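Local coordinates for D-isomer specific 2-hydroxyacid dehydrogenase family protein (Desulfovibrio vulgaris, PDB 5TX7) that catalyses the NAD-dependent oxidation of D-2-hydroxyacids to 2-oxoacids, or the reverse reduction, its exact substrate not being shown by the structure, at the interface of chains A and B. Sequence-based numbering; all coordinates share one arbitrary frame. Chains: chain A/B, D-isomer specific 2-hydroxyacid dehydrogenase family protein.

Contact 1 and contact 2 are neighbouring patches of one two-fold symmetric interface. The centres of their C-alpha atoms lie about 5 Å apart. They share A:His106, A:Leu287 and B:Arg116. Helix 100-116 of each chain takes part: A:His106 lies within it in chain A, and B:Arg116 ends it in chain B. Contact 1 is the polar part, where the guanidinium of B:Arg116 meets backbone oxygens. Contact 2 is more apolar and takes in the stem of the same arginine. The symmetry repeats each patch with the chains exchanged. Together they suit a homodimer, which is common in this family.

Contact 1: the interface of chains A and B. Residues chain A 102, 105-106, 287-288, 290; chain B 116, 145.
The guanidinium of B:Arg116 has A:His106 over one face and chain A backbone carbonyls along its edge. On the face, ND1 of the imidazole lies towards the rim, 3.6 Å from CZ of B:Arg116. The two planes are 43° apart, so this is a tilted contact and not a parallel stack. At the edge, NH1 of B:Arg116 gives a hydrogen bond to the backbone O of A:Ser102 at 2.8 Å. NH2 gives another to the backbone O of A:Ala288 at 2.9 Å, held in the guanidinium plane but above the plane of that carbonyl. A bond from NH2 to the O of A:Leu287 is weak. The arginine thus ties a helix to a loop of the partner. Its chain bends at chi2 and chi3 (-58° and -65°), which turns the group towards these oxygens. The hydroxyl OG of A:Ser102 also donates to the O of A:Ala288, at 2.7 Å, so that carbonyl oxygen takes a bond from each chain.

Water extends the contact. Water 1 joins NH1 of B:Arg116 to OE1 of A:Gln105. Water 2 lies 2.9 Å from the backbone N of A:Ser102 and 2.7 Å from OE1 of B:Glu145. The side chains of A:Gln105 and B:Glu145 cross nearly at a right angle, with amide and carboxylate planes also almost perpendicular.

A:Ser102, A:Gln105 and A:His106 belong to helix 100-116. A:Leu287 and A:Ala288 lie in the loop before helix 292-310, directly after the family's catalytic histidine. The arginine therefore touches a loop next to the probable active site of the other subunit.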
# COMPACT_ATOMS: atom_id res chain seq x y z
N SER A 102 -8.10 6.13 7.73
CA SER A 102 -8.39 6.16 6.30
C SER A 102 -7.35 7.00 5.57
O SER A 102 -6.76 6.55 4.59
CB SER A 102 -9.79 6.72 6.05
OG SER A 102 -10.22 6.47 4.72
N GLN A 105 -3.52 5.65 5.88
CA GLN A 105 -3.37 4.54 4.95
C GLN A 105 -3.39 4.95 3.47
O GLN A 105 -2.74 4.29 2.65
CB GLN A 105 -4.43 3.48 5.21
CG GLN A 105 -4.17 2.80 6.55
CD GLN A 105 -5.18 1.76 6.93
OE1 GLN A 105 -5.83 1.14 6.08
NE2 GLN A 105 -5.33 1.56 8.23
N HIS A 106 -4.13 6.01 3.13
CA HIS A 106 -4.11 6.49 1.74
C HIS A 106 -2.74 7.10 1.33
O HIS A 106 -2.31 6.97 0.18
CB HIS A 106 -5.25 7.50 1.46
CG HIS A 106 -5.52 7.70 0.01
ND1 HIS A 106 -5.99 6.68 -0.80
CD2 HIS A 106 -5.38 8.78 -0.79
CE1 HIS A 106 -6.12 7.14 -2.04
NE2 HIS A 106 -5.78 8.41 -2.05
N LEU A 287 -10.73 11.30 -2.08
CA LEU A 287 -11.35 10.13 -1.47
C LEU A 287 -10.52 9.52 -0.33
O LEU A 287 -10.80 8.41 0.10
CB LEU A 287 -11.64 9.08 -2.57
CG LEU A 287 -10.49 8.54 -3.43
CD1 LEU A 287 -9.48 7.77 -2.62
CD2 LEU A 287 -11.01 7.65 -4.54
N ALA A 288 -9.51 10.22 0.15
CA ALA A 288 -8.62 9.66 1.19
C ALA A 288 -9.40 9.39 2.48
O ALA A 288 -9.15 8.40 3.17
CB ALA A 288 -7.47 10.60 1.46
N ALA A 290 -12.42 8.39 2.80
CA ALA A 290 -13.68 7.72 2.44
C ALA A 290 -13.73 6.21 2.57
O ALA A 290 -14.53 5.57 1.88
CB ALA A 290 -14.05 8.12 1.03
N ARG B 116 -7.62 0.54 -2.07
CA ARG B 116 -7.82 1.90 -2.56
C ARG B 116 -7.87 2.05 -4.10
O ARG B 116 -8.55 2.93 -4.60
CB ARG B 116 -6.76 2.84 -2.00
CG ARG B 116 -6.42 2.65 -0.52
CD ARG B 116 -7.59 2.77 0.42
NE ARG B 116 -8.20 4.11 0.47
CZ ARG B 116 -8.14 4.97 1.49
NH1 ARG B 116 -7.45 4.71 2.61
NH2 ARG B 116 -8.79 6.13 1.41
N GLU B 145 -10.32 0.19 4.54
CA GLU B 145 -9.35 0.50 5.57
C GLU B 145 -8.94 -0.85 6.16
O GLU B 145 -9.78 -1.75 6.30
CB GLU B 145 -10.07 1.30 6.66
CG GLU B 145 -9.27 2.35 7.34
CD GLU B 145 -10.06 3.01 8.45
OE1 GLU B 145 -10.81 3.98 8.17
OE2 GLU B 145 -9.87 2.57 9.60
O HOH W 1 -6.62 1.86 3.36
O HOH W 2 -10.36 6.29 9.46

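Contact 2: the interface of chains A and B. Residues chain A 106, 109-110, 284, 287; chain B 116, 118, 143.
This patch is a mainly apolar part of a two-fold interface between identical chains, where A:His106, A:Ala109 and A:Leu287 meet B:Arg116, B:Thr118 and B:Gln143. It probably helps hold the two subunits together as a dimer. CB of A:Ala109 packs against the aliphatic stem of B:Arg116, 3.6 Å from CG. The methyl CG2 of B:Thr118 points at side chains of the partner's helix 100-116. It lies 3.8 Å from CE1 of A:His106 and is equally near CD2 of A:Leu110. With CG2 opposite the carbonyl carbon (chi1, measured to OG1, 56°), the methyl is turned to the helix. The threonine and histidine side chains run alongside each other, pointing opposite ways. A:Thr284 approaches the same residue with its own methyl, CG2, 3.9 Å from CA of B:Thr118.

A:Leu287 lies across the side chain of B:Gln143, with CD1 of A:Leu287 3.7 Å from CD of B:Gln143, the amide carbon. That amide also braces B:Arg116 from within chain B. Its NE2 donates to the backbone O of B:Arg116, and its OE1 accepts from NE of the guanidinium at 2.8 Å. The pair of bonds links head and backbone of the arginine and should limit rotation of its side chain. In chain A, the imidazole is held by a bond of its own: NE2 of A:His106 and the hydroxyl OG1 of A:Thr284 form a nearly straight hydrogen bond (172° at H) of 3.0 Å.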
# COMPACT_ATOMS: atom_id res chain seq x y z
N HIS A 106 -4.13 6.01 3.13
CA HIS A 106 -4.11 6.49 1.74
C HIS A 106 -2.74 7.10 1.33
O HIS A 106 -2.31 6.97 0.18
CB HIS A 106 -5.25 7.50 1.46
CG HIS A 106 -5.52 7.70 0.01
ND1 HIS A 106 -5.99 6.68 -0.80
CD2 HIS A 106 -5.38 8.78 -0.79
CE1 HIS A 106 -6.12 7.14 -2.04
NE2 HIS A 106 -5.78 8.41 -2.05
N ALA A 109 -0.95 4.06 0.37
CA ALA A 109 -1.46 3.53 -0.89
C ALA A 109 -0.88 4.34 -2.07
O ALA A 109 -0.43 3.76 -3.06
CB ALA A 109 -2.97 3.55 -0.92
N LEU A 110 -0.86 5.66 -1.96
CA LEU A 110 -0.25 6.50 -3.01
C LEU A 110 1.26 6.26 -3.14
O LEU A 110 1.79 6.05 -4.23
CB LEU A 110 -0.50 7.98 -2.74
CG LEU A 110 -1.97 8.43 -2.81
CD1 LEU A 110 -2.15 9.78 -2.15
CD2 LEU A 110 -2.48 8.53 -4.23
N THR A 284 -5.85 11.10 -7.11
CA THR A 284 -7.08 10.42 -6.73
C THR A 284 -8.11 11.51 -6.37
O THR A 284 -7.74 12.57 -5.90
CB THR A 284 -6.83 9.43 -5.54
OG1 THR A 284 -6.11 10.07 -4.49
CG2 THR A 284 -5.99 8.25 -5.99
N LEU A 287 -10.73 11.30 -2.08
CA LEU A 287 -11.35 10.13 -1.47
C LEU A 287 -10.52 9.52 -0.33
O LEU A 287 -10.80 8.41 0.10
CB LEU A 287 -11.64 9.08 -2.57
CG LEU A 287 -10.49 8.54 -3.43
CD1 LEU A 287 -9.48 7.77 -2.62
CD2 LEU A 287 -11.01 7.65 -4.54
N ARG B 116 -7.62 0.54 -2.07
CA ARG B 116 -7.82 1.90 -2.56
C ARG B 116 -7.87 2.05 -4.10
O ARG B 116 -8.55 2.93 -4.60
CB ARG B 116 -6.76 2.84 -2.00
CG ARG B 116 -6.42 2.65 -0.52
CD ARG B 116 -7.59 2.77 0.42
NE ARG B 116 -8.20 4.11 0.47
CZ ARG B 116 -8.14 4.97 1.49
NH1 ARG B 116 -7.45 4.71 2.61
NH2 ARG B 116 -8.79 6.13 1.41
N THR B 118 -5.65 3.19 -6.31
CA THR B 118 -5.22 4.52 -6.66
C THR B 118 -5.02 4.71 -8.15
O THR B 118 -5.43 5.73 -8.69
CB THR B 118 -3.91 4.94 -5.98
OG1 THR B 118 -2.88 4.00 -6.30
CG2 THR B 118 -4.08 5.06 -4.49
N GLN B 143 -13.48 2.13 -1.04
CA GLN B 143 -12.25 2.38 -0.30
C GLN B 143 -12.33 1.59 1.01
O GLN B 143 -13.28 1.68 1.78
CB GLN B 143 -12.06 3.87 -0.03
CG GLN B 143 -11.98 4.72 -1.28
CD GLN B 143 -10.78 4.35 -2.15
OE1 GLN B 143 -9.65 4.76 -1.88
NE2 GLN B 143 -11.02 3.56 -3.17